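Local atomic coordinates of mandelate racemase/muconate lactonizing enzyme family protein (Sulfitobacter sp. NAS-14.1, PDB entry 3T4W), a protein that is probably a lyase of the enolase superfamily, expected to act on a carboxylate substrate with the aid of a bound metal ion. Residues Arg133-Tyr136 and Ala137-Gly141; Ile372-Asp376 and Gly377-Ala381. One frame throughout, in Å; residues are numbered along the deposited sequence.

Contact 1: residues Arg133-Tyr136 and Ala137-Gly141; sequences RPVY and ALIGG
Residues Arg133-Tyr136 turn back over Ala137-Gly141 in the loop that joins helix 110-130 to strand 146-152, a compact turn in which backbone bonds close the chain on itself. Three bonds span three residues: Ala137 N gives to Pro134 O (3.0 Å), Leu138 N to Val135 O (2.8 Å) and Ile139 N to Tyr136 O (3.2 Å). Tyr136 O is gripped a second time by the wider closure from Gly141 N (3.0 Å), which arrives from the opposite face of its carbonyl plane. That bond depends on the chain swinging round through Gly140 and Gly141, both with positive phi; a side chain at either would be jammed against the preceding carbonyl oxygen. In Ile139 a chi1 of 61° points CG1 back toward the chain, 3.5 Å from Val135 O, and CD1 then meets Val135 CG1 at 4.0 Å, the branched chains crossing at a slant. On the other flank the bent Arg133 chain lays one guanidinium face over Pro134 CD, and NH2 obliquely approaches Ala137 CB to 3.8 Å. The charge of Arg133 is answered by Glu90 of the second subunit, and Tyr136 OH bonds to Pro382 O. The turn's own N-H groups thus reach the carbonyls of Pro134, Val135 and Tyr136, while other backbone groups find partners outside and polar side-chain ends tie it to Pro382 and to the second subunit.

Contact 2: residues Ile372-Asp376 and Gly377-Ala381; sequences IKVED and GFITA
Glu375 and Phe378 form the single bridge that closes a tight beta hairpin with a two-residue type I' turn, Asp376 and Gly377 at its corners; the second arm is strand 378-380 of the barrel domain. Both backbone groups of the pair are used. Glu375 N gives a nearly straight bond to Phe378 O (2.8 Å, 172° at the hydrogen), running almost along the C=O axis; Phe378 N returns one to Glu375 O at 2.9 Å, but from well above that carbonyl's plane. The backbones of Gly377, Ile379 and Ala381 bond instead to Gly149, Val147 and Glu145, in and just before strand 146-152, so the strand shares its polar groups between two neighbours. Both corners have positive phi: an aspartate tolerates this at the first, exposed one, whereas at the second a CB would clash with Asp376 O, and glycine fits. The apolar grip is Ile379, whose two branches diverge to separate partners: CG1, anti to the carbonyl carbon (chi1 -50°), meets Val374 CG2 at 4.0 Å, and CG2 meets Ile372 CG2 at 4.1 Å. Trp340 of helix 337-349 packs on all three, which suits branched aliphatic residues to this buried side. Replacing this isoleucine by alanine is likely to open a gap against Trp340 and leave the Val374 and Ile372 methyls without a mate. Arg146 makes a cation-pi contact with the Phe378 ring, while Asp376 O lies in the plane of that ring at its edge, 3.4 Å from CD2.

Overall arrangement
Contacts 1 and 2 lie about 18 Å apart between centres, yet meet where Tyr136 packs on Ala381, CE2 to CB at 3.7 Å. Both also lean on helix 337-349: contact 1 on its His345, Ala348 and Ser349, contact 2 on Trp340 and Ile344. Contact 1 is mostly buried, partly by the second subunit; its turn closes on itself with several backbone bonds, while others run to Gly386 and the second subunit, and it sends a charge across the interface. Contact 2 has one buried aliphatic side and a solvent-facing one carrying Lys373, Glu375 and Thr380. Glycines permit positive phi in both, but one makes a loop turn, the other a hairpin beside strand 146-152.

Contact 1: residues Arg133-Tyr136 and Ala137-Gly141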
loop_
_atom_site.group_PDB
_atom_site.type_symbol
_atom_site.label_atom_id
_atom_site.label_comp_id
_atom_site.label_asym_id
_atom_site.label_seq_id
_atom_site.Cartn_x
_atom_site.Cartn_y
_atom_site.Cartn_z
ATOM N N ARG A 133 48.497 8.194 -5.945
ATOM C CA ARG A 133 47.754 6.939 -5.811
ATOM C C ARG A 133 46.723 6.818 -6.929
ATOM O O ARG A 133 46.346 7.814 -7.531
ATOM C CB ARG A 133 47.042 6.856 -4.453
ATOM C CG ARG A 133 47.948 7.041 -3.228
ATOM C CD ARG A 133 48.895 5.863 -3.016
ATOM N NE ARG A 133 48.176 4.606 -2.872
ATOM C CZ ARG A 133 48.370 3.538 -3.642
ATOM N NH1 ARG A 133 49.286 3.574 -4.599
ATOM N NH2 ARG A 133 47.660 2.428 -3.446
ATOM N N PRO A 134 46.276 5.588 -7.222
ATOM C CA PRO A 134 45.181 5.421 -8.178
ATOM C C PRO A 134 43.892 5.914 -7.537
ATOM O O PRO A 134 43.785 5.893 -6.309
ATOM C CB PRO A 134 45.118 3.903 -8.382
ATOM C CG PRO A 134 46.434 3.382 -7.882
ATOM C CD PRO A 134 46.810 4.296 -6.764
ATOM N N VAL A 135 42.930 6.351 -8.348
ATOM C CA VAL A 135 41.680 6.897 -7.830
ATOM C C VAL A 135 40.942 5.940 -6.890
ATOM O O VAL A 135 40.449 6.350 -5.838
ATOM C CB VAL A 135 40.744 7.355 -8.972
ATOM C CG1 VAL A 135 39.352 7.678 -8.444
ATOM C CG2 VAL A 135 41.339 8.555 -9.665
ATOM N N TYR A 136 40.868 4.666 -7.256
ATOM C CA TYR A 136 40.117 3.719 -6.441
ATOM C C TYR A 136 40.680 3.636 -5.031
ATOM O O TYR A 136 39.947 3.371 -4.086
ATOM C CB TYR A 136 40.039 2.335 -7.090
ATOM C CG TYR A 136 41.367 1.650 -7.313
ATOM C CD1 TYR A 136 42.055 1.056 -6.262
ATOM C CD2 TYR A 136 41.918 1.574 -8.582
ATOM C CE1 TYR A 136 43.264 0.429 -6.471
ATOM C CE2 TYR A 136 43.122 0.943 -8.797
ATOM C CZ TYR A 136 43.790 0.378 -7.742
ATOM O OH TYR A 136 44.985 -0.248 -7.971
ATOM N N ALA A 137 41.975 3.897 -4.889
ATOM C CA ALA A 137 42.613 3.846 -3.581
ATOM C C ALA A 137 42.131 4.976 -2.673
ATOM O O ALA A 137 42.273 4.911 -1.450
ATOM C CB ALA A 137 44.131 3.885 -3.728
ATOM N N LEU A 138 41.560 6.010 -3.275
ATOM C CA LEU A 138 41.123 7.177 -2.519
ATOM C C LEU A 138 39.646 7.067 -2.178
ATOM O O LEU A 138 39.133 7.819 -1.354
ATOM C CB LEU A 138 41.401 8.461 -3.313
ATOM C CG LEU A 138 42.866 8.644 -3.749
ATOM C CD1 LEU A 138 43.039 9.846 -4.673
ATOM C CD2 LEU A 138 43.784 8.767 -2.541
ATOM N N ILE A 139 38.975 6.107 -2.806
ATOM C CA ILE A 139 37.540 5.938 -2.639
ATOM C C ILE A 139 37.142 4.541 -2.114
ATOM O O ILE A 139 36.192 3.926 -2.594
ATOM C CB ILE A 139 36.788 6.278 -3.953
ATOM C CG1 ILE A 139 37.214 5.351 -5.094
ATOM C CG2 ILE A 139 37.046 7.728 -4.369
ATOM C CD1 ILE A 139 36.533 5.679 -6.423
ATOM N N GLY A 140 37.864 4.039 -1.120
ATOM C CA GLY A 140 37.467 2.789 -0.492
ATOM C C GLY A 140 38.467 1.662 -0.664
ATOM O O GLY A 140 38.484 0.714 0.124
ATOM N N GLY A 141 39.292 1.760 -1.701
ATOM C CA GLY A 141 40.395 0.839 -1.882
ATOM C C GLY A 141 40.150 -0.187 -2.961
ATOM O O GLY A 141 39.109 -0.189 -3.615
#

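Contact 2: residues Ile372-Asp376 and Gly377-Ala381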
loop_
_atom_site.group_PDB
_atom_site.type_symbol
_atom_site.label_atom_id
_atom_site.label_comp_id
_atom_site.label_asym_id
_atom_site.label_seq_id
_atom_site.Cartn_x
_atom_site.Cartn_y
_atom_site.Cartn_z
ATOM N N ILE A 372 45.282 1.896 -20.214
ATOM C CA ILE A 372 44.327 0.962 -19.649
ATOM C C ILE A 372 43.760 0.116 -20.780
ATOM O O ILE A 372 43.399 0.642 -21.829
ATOM C CB ILE A 372 43.193 1.691 -18.925
ATOM C CG1 ILE A 372 43.759 2.615 -17.843
ATOM C CG2 ILE A 372 42.244 0.696 -18.312
ATOM C CD1 ILE A 372 42.707 3.170 -16.905
ATOM N N LYS A 373 43.702 -1.196 -20.583
ATOM C CA LYS A 373 43.241 -2.075 -21.647
ATOM C C LYS A 373 42.423 -3.246 -21.109
ATOM O O LYS A 373 42.615 -3.685 -19.972
ATOM C CB LYS A 373 44.431 -2.589 -22.468
ATOM C CG LYS A 373 45.301 -3.598 -21.723
ATOM C CD LYS A 373 46.563 -3.971 -22.501
ATOM C CE LYS A 373 47.518 -2.796 -22.586
ATOM N NZ LYS A 373 48.765 -3.130 -23.328
ATOM N N VAL A 374 41.496 -3.730 -21.930
ATOM C CA VAL A 374 40.768 -4.956 -21.643
ATOM C C VAL A 374 41.675 -6.112 -22.027
ATOM O O VAL A 374 42.345 -6.055 -23.056
ATOM C CB VAL A 374 39.453 -5.051 -22.454
ATOM C CG1 VAL A 374 38.711 -6.342 -22.120
ATOM C CG2 VAL A 374 38.568 -3.846 -22.192
ATOM N N GLU A 375 41.707 -7.149 -21.196
ATOM C CA GLU A 375 42.511 -8.338 -21.467
ATOM C C GLU A 375 41.711 -9.596 -21.160
ATOM O O GLU A 375 41.301 -9.809 -20.020
ATOM C CB GLU A 375 43.780 -8.337 -20.612
ATOM C CG GLU A 375 44.580 -7.054 -20.675
ATOM C CD GLU A 375 45.689 -7.014 -19.643
ATOM O OE1 GLU A 375 45.546 -6.286 -18.636
ATOM O OE2 GLU A 375 46.701 -7.719 -19.834
ATOM N N ASP A 376 41.494 -10.427 -22.173
ATOM C CA ASP A 376 40.749 -11.668 -21.986
ATOM C C ASP A 376 39.426 -11.423 -21.257
ATOM O O ASP A 376 39.049 -12.176 -20.352
ATOM C CB ASP A 376 41.600 -12.681 -21.217
ATOM C CG ASP A 376 42.949 -12.918 -21.873
ATOM O OD1 ASP A 376 43.008 -12.894 -23.123
ATOM O OD2 ASP A 376 43.946 -13.127 -21.141
ATOM N N GLY A 377 38.738 -10.355 -21.643
ATOM C CA GLY A 377 37.422 -10.059 -21.110
ATOM C C GLY A 377 37.406 -9.294 -19.800
ATOM O O GLY A 377 36.336 -8.936 -19.308
ATOM N N PHE A 378 38.575 -9.031 -19.228
ATOM C CA PHE A 378 38.625 -8.382 -17.921
ATOM C C PHE A 378 39.543 -7.175 -17.892
ATOM O O PHE A 378 40.410 -7.020 -18.750
ATOM C CB PHE A 378 39.039 -9.378 -16.838
ATOM C CG PHE A 378 37.959 -10.353 -16.473
ATOM C CD1 PHE A 378 37.203 -10.169 -15.325
ATOM C CD2 PHE A 378 37.694 -11.452 -17.279
ATOM C CE1 PHE A 378 36.197 -11.068 -14.980
ATOM C CE2 PHE A 378 36.691 -12.354 -16.945
ATOM C CZ PHE A 378 35.940 -12.160 -15.791
ATOM N N ILE A 379 39.339 -6.310 -16.905
ATOM C CA ILE A 379 40.185 -5.140 -16.749
ATOM C C ILE A 379 40.855 -5.151 -15.381
ATOM O O ILE A 379 40.185 -5.243 -14.353
ATOM C CB ILE A 379 39.405 -3.825 -16.937
ATOM C CG1 ILE A 379 38.592 -3.852 -18.233
ATOM C CG2 ILE A 379 40.359 -2.649 -16.955
ATOM C CD1 ILE A 379 37.190 -4.451 -18.086
ATOM N N THR A 380 42.181 -5.061 -15.379
ATOM C CA THR A 380 42.955 -5.075 -14.145
ATOM C C THR A 380 42.998 -3.680 -13.534
ATOM O O THR A 380 43.120 -2.689 -14.255
ATOM C CB THR A 380 44.390 -5.572 -14.406
ATOM O OG1 THR A 380 44.339 -6.866 -15.019
ATOM C CG2 THR A 380 45.174 -5.661 -13.109
ATOM N N ALA A 381 42.883 -3.602 -12.210
ATOM C CA ALA A 381 42.871 -2.315 -11.522
ATOM C C ALA A 381 44.130 -1.536 -11.868
ATOM O O ALA A 381 45.241 -2.009 -11.629
ATOM C CB ALA A 381 42.771 -2.510 -10.019
#